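Local coordinates for protein malate dehydrogenase (Picrophilus torridus, PDB 4BGV) that probably catalyses the reversible NAD-dependent oxidation of (S)-malate to oxaloacetate, a step of the tricarboxylic acid cycle, at residues T266-N271 and A300-V305; V185-Y190 and Y289-N294; D28-D33 and K60-A65; K4-G9 and K74-I79. All coordinates share one frame; numbering follows the deposited sequence.

Contact 1. Residues T266-N271 and A300-V305; sequences TYLVNN and AWKKSV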
# COMPACT_ATOMS: atom_id res chain seq x y z
N THR A 266 -1.82 -26.69 -30.39
CA THR A 266 -2.67 -26.74 -29.20
C THR A 266 -3.95 -25.90 -29.32
O THR A 266 -5.04 -26.35 -28.94
CB THR A 266 -1.88 -26.25 -27.95
OG1 THR A 266 -0.88 -27.22 -27.60
CG2 THR A 266 -2.82 -26.03 -26.76
N TYR A 267 -3.82 -24.68 -29.83
CA TYR A 267 -4.95 -23.76 -29.83
C TYR A 267 -5.70 -23.67 -31.16
O TYR A 267 -6.68 -22.93 -31.26
CB TYR A 267 -4.53 -22.38 -29.31
CG TYR A 267 -4.15 -22.44 -27.85
CD1 TYR A 267 -5.12 -22.66 -26.89
CD2 TYR A 267 -2.82 -22.32 -27.44
CE1 TYR A 267 -4.79 -22.74 -25.54
CE2 TYR A 267 -2.47 -22.39 -26.08
CZ TYR A 267 -3.47 -22.60 -25.14
OH TYR A 267 -3.15 -22.70 -23.80
N LEU A 268 -5.25 -24.41 -32.16
CA LEU A 268 -6.00 -24.61 -33.40
C LEU A 268 -6.26 -23.33 -34.18
O LEU A 268 -7.21 -23.24 -34.96
CB LEU A 268 -7.33 -25.32 -33.12
CG LEU A 268 -7.24 -26.50 -32.14
CD1 LEU A 268 -8.61 -27.14 -31.98
CD2 LEU A 268 -6.23 -27.52 -32.62
N VAL A 269 -5.42 -22.33 -33.94
CA VAL A 269 -5.41 -21.11 -34.74
C VAL A 269 -3.98 -20.81 -35.10
O VAL A 269 -3.06 -21.19 -34.36
CB VAL A 269 -5.97 -19.88 -34.00
CG1 VAL A 269 -7.46 -19.97 -33.86
CG2 VAL A 269 -5.31 -19.73 -32.62
N ASN A 270 -3.79 -20.13 -36.22
CA ASN A 270 -2.44 -19.72 -36.57
C ASN A 270 -2.38 -18.27 -37.04
O ASN A 270 -3.20 -17.83 -37.86
CB ASN A 270 -1.86 -20.65 -37.63
CG ASN A 270 -0.39 -20.38 -37.90
OD1 ASN A 270 0.45 -20.52 -37.01
ND2 ASN A 270 -0.08 -20.01 -39.14
N ASN A 271 -1.41 -17.55 -36.51
CA ASN A 271 -1.17 -16.15 -36.84
C ASN A 271 -2.37 -15.25 -36.56
O ASN A 271 -2.67 -14.35 -37.34
CB ASN A 271 -0.75 -16.00 -38.30
CG ASN A 271 0.37 -16.92 -38.65
OD1 ASN A 271 0.32 -17.62 -39.67
ND2 ASN A 271 1.39 -16.96 -37.81
N ALA A 300 -16.15 -26.01 -26.61
CA ALA A 300 -16.33 -24.59 -26.34
C ALA A 300 -15.22 -23.77 -26.99
O ALA A 300 -15.46 -22.70 -27.54
CB ALA A 300 -16.38 -24.33 -24.85
N TRP A 301 -13.99 -24.28 -26.92
CA TRP A 301 -12.86 -23.60 -27.55
C TRP A 301 -13.03 -23.47 -29.06
O TRP A 301 -12.78 -22.41 -29.63
CB TRP A 301 -11.54 -24.30 -27.22
CG TRP A 301 -10.34 -23.58 -27.77
CD1 TRP A 301 -9.56 -23.96 -28.82
CD2 TRP A 301 -9.79 -22.34 -27.29
NE1 TRP A 301 -8.55 -23.05 -29.03
CE2 TRP A 301 -8.68 -22.04 -28.11
CE3 TRP A 301 -10.13 -21.46 -26.27
CZ2 TRP A 301 -7.90 -20.89 -27.93
CZ3 TRP A 301 -9.35 -20.32 -26.08
CH2 TRP A 301 -8.25 -20.05 -26.92
N LYS A 302 -13.47 -24.55 -29.71
CA LYS A 302 -13.61 -24.54 -31.16
C LYS A 302 -14.59 -23.47 -31.63
O LYS A 302 -14.39 -22.84 -32.66
CB LYS A 302 -13.98 -25.93 -31.68
CG LYS A 302 -12.77 -26.85 -31.76
CD LYS A 302 -13.14 -28.27 -32.17
CE LYS A 302 -11.94 -29.20 -31.99
NZ LYS A 302 -12.22 -30.58 -32.47
N LYS A 303 -15.65 -23.26 -30.85
CA LYS A 303 -16.62 -22.22 -31.17
C LYS A 303 -16.00 -20.83 -31.05
O LYS A 303 -16.24 -19.97 -31.89
CB LYS A 303 -17.85 -22.35 -30.26
CG LYS A 303 -18.81 -23.46 -30.70
CD LYS A 303 -19.82 -23.85 -29.61
CE LYS A 303 -20.36 -22.64 -28.87
NZ LYS A 303 -19.63 -22.41 -27.58
N SER A 304 -15.21 -20.63 -30.01
CA SER A 304 -14.51 -19.36 -29.81
C SER A 304 -13.53 -19.13 -30.95
O SER A 304 -13.43 -18.01 -31.48
CB SER A 304 -13.77 -19.34 -28.47
OG SER A 304 -14.66 -19.53 -27.38
N VAL A 305 -12.83 -20.18 -31.34
CA VAL A 305 -11.86 -20.14 -32.43
C VAL A 305 -12.51 -19.68 -33.73
O VAL A 305 -11.98 -18.79 -34.41
CB VAL A 305 -11.15 -21.50 -32.61
CG1 VAL A 305 -10.58 -21.64 -34.02
CG2 VAL A 305 -10.04 -21.66 -31.55
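Trp301 and Tyr267 meet through one polar bond and one ring contact. The indole NE1 donates to the backbone O of Tyr267 over 2.9 Å, and the N-H...O angle of 168° makes the bond nearly straight. The carbonyl oxygen lies close to the indole plane, whereas NE1 stands above the carbonyl plane. Beside this bond the Tyr267 ring turns obliquely to the indole, with planes at 59° and CD1 of Tyr267 3.5 Å from CZ2 of Trp301. CG of Trp301 is anti to its backbone N (chi1 -176°), and the indole beyond it lies against the end of helix 262-267. One indole face is covered from within its own helix by Val305 CG2, 3.2 Å above the plane and offset toward the rim; Tyr267 CE1 lies over the opposite face. Val305 reaches further, its CG1 packing 3.5 Å from CG1 of Val269. On the exposed side the contact is thinner, Leu268 CD1 touching Lys302 CE at 3.9 Å. Leu268 is the first residue past the helix to leave helical geometry, with positive phi, and the chain goes on as loop. The Tyr267 hydroxyl is hydrogen-bonded to Tyr289 O and Leu291 N. In the C-terminal alpha/beta domain, the contact thus packs the end of helix 262-267 against helix 295-321, with Trp301 also touching Ile274 and Val276 of strand 272-281 and Val185 of strand 184-193.

Contact 2. Residues V185-Y190 and Y289-N294; sequences VPFIRY and YDLKFN
Phe187 packs against Leu291 and Phe293 where strand 184-193 of the C-terminal domain's antiparallel sheet turns a corner through a type I beta turn, Phe187 to Tyr190, and meets the loop leading to helix 295-321. This side is tight: Phe187 CZ lies 3.7 Å from both Leu291 CD1 and Phe293 CD2. The phenylalanine rings are oblique, their planes at 58°, and Phe175 and Ile177 extend the apolar cluster. The other side is looser and polar. CG of Arg189 lies between its backbone N and carbonyl carbon (chi1 62°), and the chain runs extended to NE. Arg189 NH2 reaches Lys292 O at 2.8 Å, but the N-H...O angle of 117° makes this bond weak. Its guanidinium is covered on one face by Tyr190 CZ, 3.6 Å above the plane toward the rim, while NE forms a salt bridge with Glu297. An alanine in place of Arg189 would probably leave Glu297 without this charged mate and Lys292 O without its weak donor. Lys292 NZ forms a salt bridge with Asp200 of the second subunit, and Asn294 OD1 caps Glu297 N. A water in the Tyr190 ring plane links the segments, 2.8 Å from Tyr190 OH and accepting from Lys292 N.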
# COMPACT_ATOMS: atom_id res chain seq x y z
N VAL A 185 -14.31 -19.26 -22.30
CA VAL A 185 -14.22 -20.69 -22.02
C VAL A 185 -13.68 -20.89 -20.61
O VAL A 185 -12.47 -20.77 -20.37
CB VAL A 185 -13.31 -21.43 -23.02
CG1 VAL A 185 -13.29 -22.94 -22.70
CG2 VAL A 185 -13.76 -21.18 -24.45
N PRO A 186 -14.57 -21.18 -19.66
CA PRO A 186 -14.09 -21.44 -18.30
C PRO A 186 -13.54 -22.85 -18.20
O PRO A 186 -14.02 -23.74 -18.91
CB PRO A 186 -15.37 -21.34 -17.46
CG PRO A 186 -16.45 -21.81 -18.41
CD PRO A 186 -16.03 -21.37 -19.79
N PHE A 187 -12.52 -23.06 -17.36
CA PHE A 187 -12.14 -24.41 -16.93
C PHE A 187 -12.57 -24.49 -15.48
O PHE A 187 -11.88 -23.97 -14.58
CB PHE A 187 -10.62 -24.66 -17.01
CG PHE A 187 -10.08 -24.88 -18.41
CD1 PHE A 187 -10.52 -24.12 -19.48
CD2 PHE A 187 -9.09 -25.82 -18.63
CE1 PHE A 187 -9.99 -24.31 -20.77
CE2 PHE A 187 -8.54 -26.01 -19.90
CZ PHE A 187 -9.00 -25.26 -20.97
N ILE A 188 -13.72 -25.09 -15.24
CA ILE A 188 -14.25 -25.21 -13.89
C ILE A 188 -13.30 -26.02 -13.02
O ILE A 188 -13.09 -25.69 -11.85
CB ILE A 188 -15.65 -25.85 -13.89
CG1 ILE A 188 -16.65 -24.93 -14.58
CG2 ILE A 188 -16.11 -26.17 -12.48
CD1 ILE A 188 -16.47 -23.48 -14.23
N ARG A 189 -12.71 -27.06 -13.60
CA ARG A 189 -11.79 -27.91 -12.85
C ARG A 189 -10.54 -27.19 -12.36
O ARG A 189 -9.92 -27.62 -11.39
CB ARG A 189 -11.41 -29.16 -13.66
CG ARG A 189 -10.68 -28.85 -14.95
CD ARG A 189 -10.70 -30.04 -15.91
NE ARG A 189 -10.07 -29.67 -17.16
CZ ARG A 189 -8.84 -30.00 -17.50
NH1 ARG A 189 -8.10 -30.75 -16.68
NH2 ARG A 189 -8.35 -29.63 -18.67
N TYR A 190 -10.17 -26.09 -13.02
CA TYR A 190 -9.01 -25.32 -12.58
C TYR A 190 -9.40 -24.14 -11.70
O TYR A 190 -8.58 -23.26 -11.43
CB TYR A 190 -8.22 -24.80 -13.78
CG TYR A 190 -7.45 -25.84 -14.56
CD1 TYR A 190 -7.34 -27.16 -14.12
CD2 TYR A 190 -6.79 -25.49 -15.73
CE1 TYR A 190 -6.61 -28.11 -14.86
CE2 TYR A 190 -6.06 -26.42 -16.46
CZ TYR A 190 -5.97 -27.71 -16.02
OH TYR A 190 -5.24 -28.61 -16.77
N TYR A 289 1.35 -20.71 -22.18
CA TYR A 289 1.16 -22.05 -21.64
C TYR A 289 0.21 -22.84 -22.53
O TYR A 289 -0.84 -22.34 -22.93
CB TYR A 289 0.66 -21.97 -20.21
CG TYR A 289 1.68 -21.31 -19.30
CD1 TYR A 289 1.71 -19.93 -19.14
CD2 TYR A 289 2.64 -22.07 -18.64
CE1 TYR A 289 2.66 -19.32 -18.31
CE2 TYR A 289 3.58 -21.48 -17.82
CZ TYR A 289 3.58 -20.10 -17.66
OH TYR A 289 4.53 -19.52 -16.84
N ASP A 290 0.59 -24.06 -22.88
CA ASP A 290 -0.26 -24.91 -23.70
C ASP A 290 -1.12 -25.80 -22.81
O ASP A 290 -0.60 -26.67 -22.12
CB ASP A 290 0.58 -25.77 -24.65
CG ASP A 290 1.32 -24.94 -25.67
OD1 ASP A 290 0.76 -23.93 -26.15
OD2 ASP A 290 2.47 -25.29 -25.97
N LEU A 291 -2.42 -25.58 -22.83
CA LEU A 291 -3.34 -26.35 -22.00
C LEU A 291 -3.75 -27.67 -22.63
O LEU A 291 -3.76 -27.81 -23.85
CB LEU A 291 -4.61 -25.53 -21.72
CG LEU A 291 -4.41 -24.19 -21.03
CD1 LEU A 291 -5.73 -23.44 -20.97
CD2 LEU A 291 -3.84 -24.39 -19.63
N LYS A 292 -4.11 -28.63 -21.78
CA LYS A 292 -4.79 -29.84 -22.21
C LYS A 292 -6.28 -29.61 -22.02
O LYS A 292 -6.72 -29.29 -20.93
CB LYS A 292 -4.36 -31.02 -21.34
CG LYS A 292 -2.86 -31.17 -21.15
CD LYS A 292 -2.56 -32.54 -20.54
CE LYS A 292 -1.39 -32.50 -19.58
NZ LYS A 292 -1.85 -32.72 -18.18
N PHE A 293 -7.06 -29.76 -23.09
CA PHE A 293 -8.50 -29.55 -23.01
C PHE A 293 -9.22 -30.88 -22.76
O PHE A 293 -8.90 -31.89 -23.37
CB PHE A 293 -9.05 -28.98 -24.34
CG PHE A 293 -8.53 -27.61 -24.70
CD1 PHE A 293 -7.28 -27.46 -25.30
CD2 PHE A 293 -9.29 -26.48 -24.47
CE1 PHE A 293 -6.82 -26.19 -25.64
CE2 PHE A 293 -8.84 -25.21 -24.82
CZ PHE A 293 -7.60 -25.07 -25.41
N ASN A 294 -10.22 -30.87 -21.88
CA ASN A 294 -11.16 -31.99 -21.85
C ASN A 294 -12.19 -31.80 -22.97
O ASN A 294 -12.18 -30.78 -23.66
CB ASN A 294 -11.79 -32.20 -20.45
CG ASN A 294 -12.79 -31.11 -20.05
OD1 ASN A 294 -13.28 -30.34 -20.89
ND2 ASN A 294 -13.13 -31.06 -18.75
O HOH W 1 -3.68 -28.24 -19.06

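Contact 3. Residues D28-D33 and K60-A65; sequences DIYIFD and KGFCTA
Ile31 N donates to Lys60 O over 2.7 Å, the shortest of five backbone bonds that join segments 28-33 and 60-65, four of them between the parallel strands. Lys60 N to Ile29 O, Phe62 N to Ile31 O and Asp33 N to Phe62 O continue the alternation. The last, Thr64 N to Asp33 O, lies past the strand end, its donor above the carbonyl plane. The segment axes approach to 4.6 Å, with N-to-C directions 22° apart. Side chains of Tyr30, Phe32, Lys60 and Phe62 share one sheet face. There Lys60 lies alongside Tyr30, its CB over the phenol face in a CH-pi contact, 4.3 Å from the centroid, and its CD 3.7 Å from Tyr30 OH, itself hydrogen-bonded to Asp58 OD2. CG of Phe62 is anti to its carbonyl carbon (chi1 -59°), and its ring meets both neighbours with its CD2-CE2 side: CE2 is 3.6 Å from Tyr30 CD2, obliquely, and CD2 is 3.8 Å from Phe32 CE2. The Phe32 and Phe62 planes are near parallel (25°) but offset, with little ring over ring. Thr64 CG2 meets the Phe32 ring edge. On the other face Ile31 packs on helices 12-23 and 38-47, and Asp33 OD2 accepts from Ala10 N. An acidic residue at the end of the second strand, beside the glycine-rich turn, is characteristic of NAD-binding Rossmann folds, consistent with the NAD(+) role proposed for Asp33 by similarity.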
# COMPACT_ATOMS: atom_id res chain seq x y z
N ASP A 28 5.55 7.25 -14.86
CA ASP A 28 4.95 8.48 -15.38
C ASP A 28 3.85 8.12 -16.36
O ASP A 28 3.93 7.11 -17.06
CB ASP A 28 6.01 9.34 -16.05
CG ASP A 28 7.08 9.82 -15.08
OD1 ASP A 28 6.74 10.12 -13.91
OD2 ASP A 28 8.26 9.90 -15.48
N ILE A 29 2.82 8.96 -16.44
CA ILE A 29 1.65 8.61 -17.22
C ILE A 29 1.29 9.77 -18.14
O ILE A 29 1.03 10.88 -17.66
CB ILE A 29 0.47 8.31 -16.29
CG1 ILE A 29 0.78 7.10 -15.41
CG2 ILE A 29 -0.80 8.03 -17.09
CD1 ILE A 29 0.29 7.26 -14.00
N TYR A 30 1.32 9.52 -19.44
CA TYR A 30 0.87 10.51 -20.43
C TYR A 30 -0.45 10.07 -21.06
O TYR A 30 -0.57 8.94 -21.56
CB TYR A 30 1.92 10.69 -21.54
CG TYR A 30 3.14 11.51 -21.15
CD1 TYR A 30 3.49 11.67 -19.82
CD2 TYR A 30 3.92 12.13 -22.12
CE1 TYR A 30 4.61 12.43 -19.47
CE2 TYR A 30 5.03 12.87 -21.78
CZ TYR A 30 5.37 13.02 -20.45
OH TYR A 30 6.48 13.77 -20.10
N ILE A 31 -1.45 10.96 -21.03
CA ILE A 31 -2.80 10.61 -21.49
C ILE A 31 -3.07 11.35 -22.79
O ILE A 31 -2.68 12.51 -22.93
CB ILE A 31 -3.89 10.98 -20.44
CG1 ILE A 31 -3.49 10.50 -19.04
CG2 ILE A 31 -5.26 10.39 -20.82
CD1 ILE A 31 -4.47 10.93 -17.97
N PHE A 32 -3.74 10.68 -23.73
CA PHE A 32 -4.04 11.25 -25.05
C PHE A 32 -5.52 11.09 -25.40
O PHE A 32 -6.11 10.04 -25.15
CB PHE A 32 -3.18 10.59 -26.13
CG PHE A 32 -1.70 10.73 -25.89
CD1 PHE A 32 -1.04 9.88 -25.00
CD2 PHE A 32 -0.97 11.72 -26.54
CE1 PHE A 32 0.32 10.03 -24.75
CE2 PHE A 32 0.39 11.87 -26.31
CZ PHE A 32 1.04 11.02 -25.41
N ASP A 33 -6.11 12.13 -25.99
CA ASP A 33 -7.48 12.06 -26.45
C ASP A 33 -7.73 13.12 -27.52
O ASP A 33 -7.20 14.23 -27.46
CB ASP A 33 -8.49 12.24 -25.30
CG ASP A 33 -9.86 11.66 -25.64
OD1 ASP A 33 -10.62 12.32 -26.39
OD2 ASP A 33 -10.18 10.53 -25.21
N LYS A 60 0.62 13.84 -17.44
CA LYS A 60 0.34 14.89 -18.43
C LYS A 60 -0.76 14.46 -19.40
O LYS A 60 -0.95 13.26 -19.62
CB LYS A 60 1.61 15.24 -19.22
CG LYS A 60 2.73 15.84 -18.38
CD LYS A 60 3.89 16.28 -19.26
CE LYS A 60 4.99 16.95 -18.46
NZ LYS A 60 4.61 18.30 -17.98
N GLY A 61 -1.47 15.43 -19.98
CA GLY A 61 -2.48 15.10 -20.98
C GLY A 61 -2.35 15.93 -22.24
O GLY A 61 -1.96 17.10 -22.18
N PHE A 62 -2.69 15.35 -23.39
CA PHE A 62 -2.49 16.00 -24.68
C PHE A 62 -3.68 15.80 -25.60
O PHE A 62 -4.32 14.75 -25.55
CB PHE A 62 -1.24 15.44 -25.36
CG PHE A 62 0.01 15.62 -24.55
CD1 PHE A 62 0.72 16.81 -24.62
CD2 PHE A 62 0.44 14.62 -23.69
CE1 PHE A 62 1.88 17.00 -23.86
CE2 PHE A 62 1.59 14.79 -22.93
CZ PHE A 62 2.31 15.98 -23.02
N CYS A 63 -3.97 16.79 -26.44
CA CYS A 63 -5.04 16.67 -27.42
C CYS A 63 -4.49 16.16 -28.74
O CYS A 63 -3.56 16.75 -29.30
CB CYS A 63 -5.77 18.01 -27.62
SG CYS A 63 -7.13 17.90 -28.80
N THR A 64 -5.06 15.08 -29.25
CA THR A 64 -4.58 14.49 -30.50
C THR A 64 -5.44 14.82 -31.72
O THR A 64 -5.38 14.13 -32.74
CB THR A 64 -4.45 12.97 -30.38
OG1 THR A 64 -5.68 12.45 -29.85
CG2 THR A 64 -3.28 12.61 -29.43
N ALA A 65 -6.25 15.88 -31.60
CA ALA A 65 -6.95 16.43 -32.77
C ALA A 65 -5.96 16.62 -33.92
O ALA A 65 -6.28 16.35 -35.08
CB ALA A 65 -7.63 17.75 -32.43

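Contact 4. Residues K4-G9 and K74-I79; sequences KISVIG and KGSDVI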
# COMPACT_ATOMS: atom_id res chain seq x y z
N LYS A 4 7.63 5.00 -18.38
CA LYS A 4 6.63 5.89 -18.93
C LYS A 4 5.53 5.05 -19.57
O LYS A 4 5.80 4.12 -20.33
CB LYS A 4 7.28 6.80 -19.97
CG LYS A 4 6.30 7.66 -20.77
CD LYS A 4 7.10 8.60 -21.66
CE LYS A 4 6.21 9.59 -22.40
NZ LYS A 4 7.05 10.47 -23.29
N ILE A 5 4.29 5.37 -19.23
CA ILE A 5 3.15 4.68 -19.82
C ILE A 5 2.29 5.73 -20.51
O ILE A 5 1.98 6.77 -19.92
CB ILE A 5 2.31 3.96 -18.74
CG1 ILE A 5 3.18 2.96 -17.96
CG2 ILE A 5 1.10 3.26 -19.35
CD1 ILE A 5 3.63 3.48 -16.58
N SER A 6 1.94 5.47 -21.77
CA SER A 6 1.01 6.32 -22.48
C SER A 6 -0.34 5.62 -22.49
O SER A 6 -0.40 4.41 -22.73
CB SER A 6 1.47 6.57 -23.92
OG SER A 6 2.61 7.42 -23.94
N VAL A 7 -1.40 6.38 -22.23
CA VAL A 7 -2.77 5.88 -22.32
C VAL A 7 -3.53 6.64 -23.41
O VAL A 7 -3.74 7.86 -23.31
CB VAL A 7 -3.49 6.04 -20.96
CG1 VAL A 7 -4.94 5.60 -21.04
CG2 VAL A 7 -2.74 5.26 -19.86
N ILE A 8 -3.91 5.92 -24.46
CA ILE A 8 -4.65 6.53 -25.56
C ILE A 8 -6.14 6.38 -25.27
O ILE A 8 -6.66 5.26 -25.17
CB ILE A 8 -4.26 5.87 -26.90
CG1 ILE A 8 -2.75 6.02 -27.15
CG2 ILE A 8 -5.05 6.49 -28.06
CD1 ILE A 8 -2.30 5.39 -28.48
N GLY A 9 -6.82 7.51 -25.09
CA GLY A 9 -8.22 7.53 -24.69
C GLY A 9 -8.32 8.05 -23.26
O GLY A 9 -7.73 7.48 -22.34
N LYS A 74 6.83 9.24 -27.24
CA LYS A 74 8.22 8.79 -27.38
C LYS A 74 8.79 8.26 -26.06
O LYS A 74 8.67 8.90 -25.01
CB LYS A 74 9.11 9.90 -27.93
CG LYS A 74 9.11 11.17 -27.09
CD LYS A 74 9.99 12.25 -27.72
CE LYS A 74 9.93 13.54 -26.93
NZ LYS A 74 10.86 14.56 -27.50
N GLY A 75 9.39 7.07 -26.13
CA GLY A 75 10.03 6.47 -24.97
C GLY A 75 9.08 5.79 -24.00
O GLY A 75 9.47 5.45 -22.88
N SER A 76 7.83 5.58 -24.41
CA SER A 76 6.88 4.87 -23.56
C SER A 76 7.26 3.39 -23.48
O SER A 76 7.51 2.76 -24.50
CB SER A 76 5.45 4.99 -24.12
OG SER A 76 4.95 6.33 -24.03
N ASP A 77 7.30 2.84 -22.27
CA ASP A 77 7.56 1.41 -22.13
C ASP A 77 6.31 0.64 -22.54
O ASP A 77 6.41 -0.42 -23.17
CB ASP A 77 7.95 1.07 -20.69
CG ASP A 77 8.42 -0.36 -20.55
OD1 ASP A 77 9.22 -0.82 -21.39
OD2 ASP A 77 7.99 -1.03 -19.59
N VAL A 78 5.14 1.16 -22.17
CA VAL A 78 3.86 0.56 -22.49
C VAL A 78 2.91 1.63 -23.00
O VAL A 78 2.90 2.75 -22.49
CB VAL A 78 3.23 -0.14 -21.26
CG1 VAL A 78 1.81 -0.64 -21.57
CG2 VAL A 78 4.13 -1.30 -20.81
N ILE A 79 2.15 1.29 -24.04
CA ILE A 79 1.04 2.11 -24.49
C ILE A 79 -0.25 1.32 -24.32
O ILE A 79 -0.35 0.17 -24.76
CB ILE A 79 1.21 2.46 -25.98
CG1 ILE A 79 2.51 3.25 -26.18
CG2 ILE A 79 -0.01 3.26 -26.51
CD1 ILE A 79 2.84 3.53 -27.64
O HOH W 2 9.88 4.36 -20.53
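Parallel strand pairing, extended by a lysine and two serines, joins strand 4-8 to strand 78-81 in the interior of the nucleotide-binding sheet. Ser6 N donates to Val78 O over 3.0 Å, and Asp77 N to Lys4 O over 2.8 Å; Ile5 pairs with Val78 and Ser6 with Ile79. On the face carrying Ser6 and Ile79, Ser6 OG donates to Ser76 OG at 2.6 Å. Ser76 OG is in turn hydrogen-bonded to Met73 O, so a short polar relay runs from the strand into the preceding loop. Such a central strand pair, the first strand beside the fourth, is the core of the Rossmann fold, and strand 4-8 leads directly into Gly9, which opens the glycine-rich turn and is placed in the NAD(+) site by similarity. Lys4 CG is anti to the backbone N (chi1 172°), and the chain runs on extended past Ser76, with CG 3.8 Å from Ser76 OG. At its end NZ donates to Lys74 O at 2.8 Å, tilted 20° from the carbonyl plane, and also to Glu72 O. A leucine in place of Lys4 would probably leave both carbonyl oxygens without this donor and the loop before strand 78-81 less firmly held. A water bridges Lys4 N and Gly75 O. Further along, Ile8 CD1 rests 3.7 Å from Ile79 CG2, their side chains crossing at a slant.

The four contacts form two pairs on opposite sides of the chain's centre. Contacts 3 and 4, with centres 9 Å apart, belong to one parallel sheet: strands 28-33 and 4-8 are neighbours, Tyr30 O lies 2.8 Å from Val7 N, and contact 3 is nested in the loop closed by contact 4. Asp33 and Gly9 bring both to the NAD(+) site assigned by similarity; the Asp33 side chain is about 4 Å from Gly9. Contacts 1 and 2 have centres 13 Å apart; their segments alternate along the chain, and they also touch where Thr266 CG2 lies 3.5 Å from Leu291 O. The Trp301 side chain is about 12 Å from that of His180, the probable proton acceptor. Contacts 1 and 4 have centres 31 Å apart.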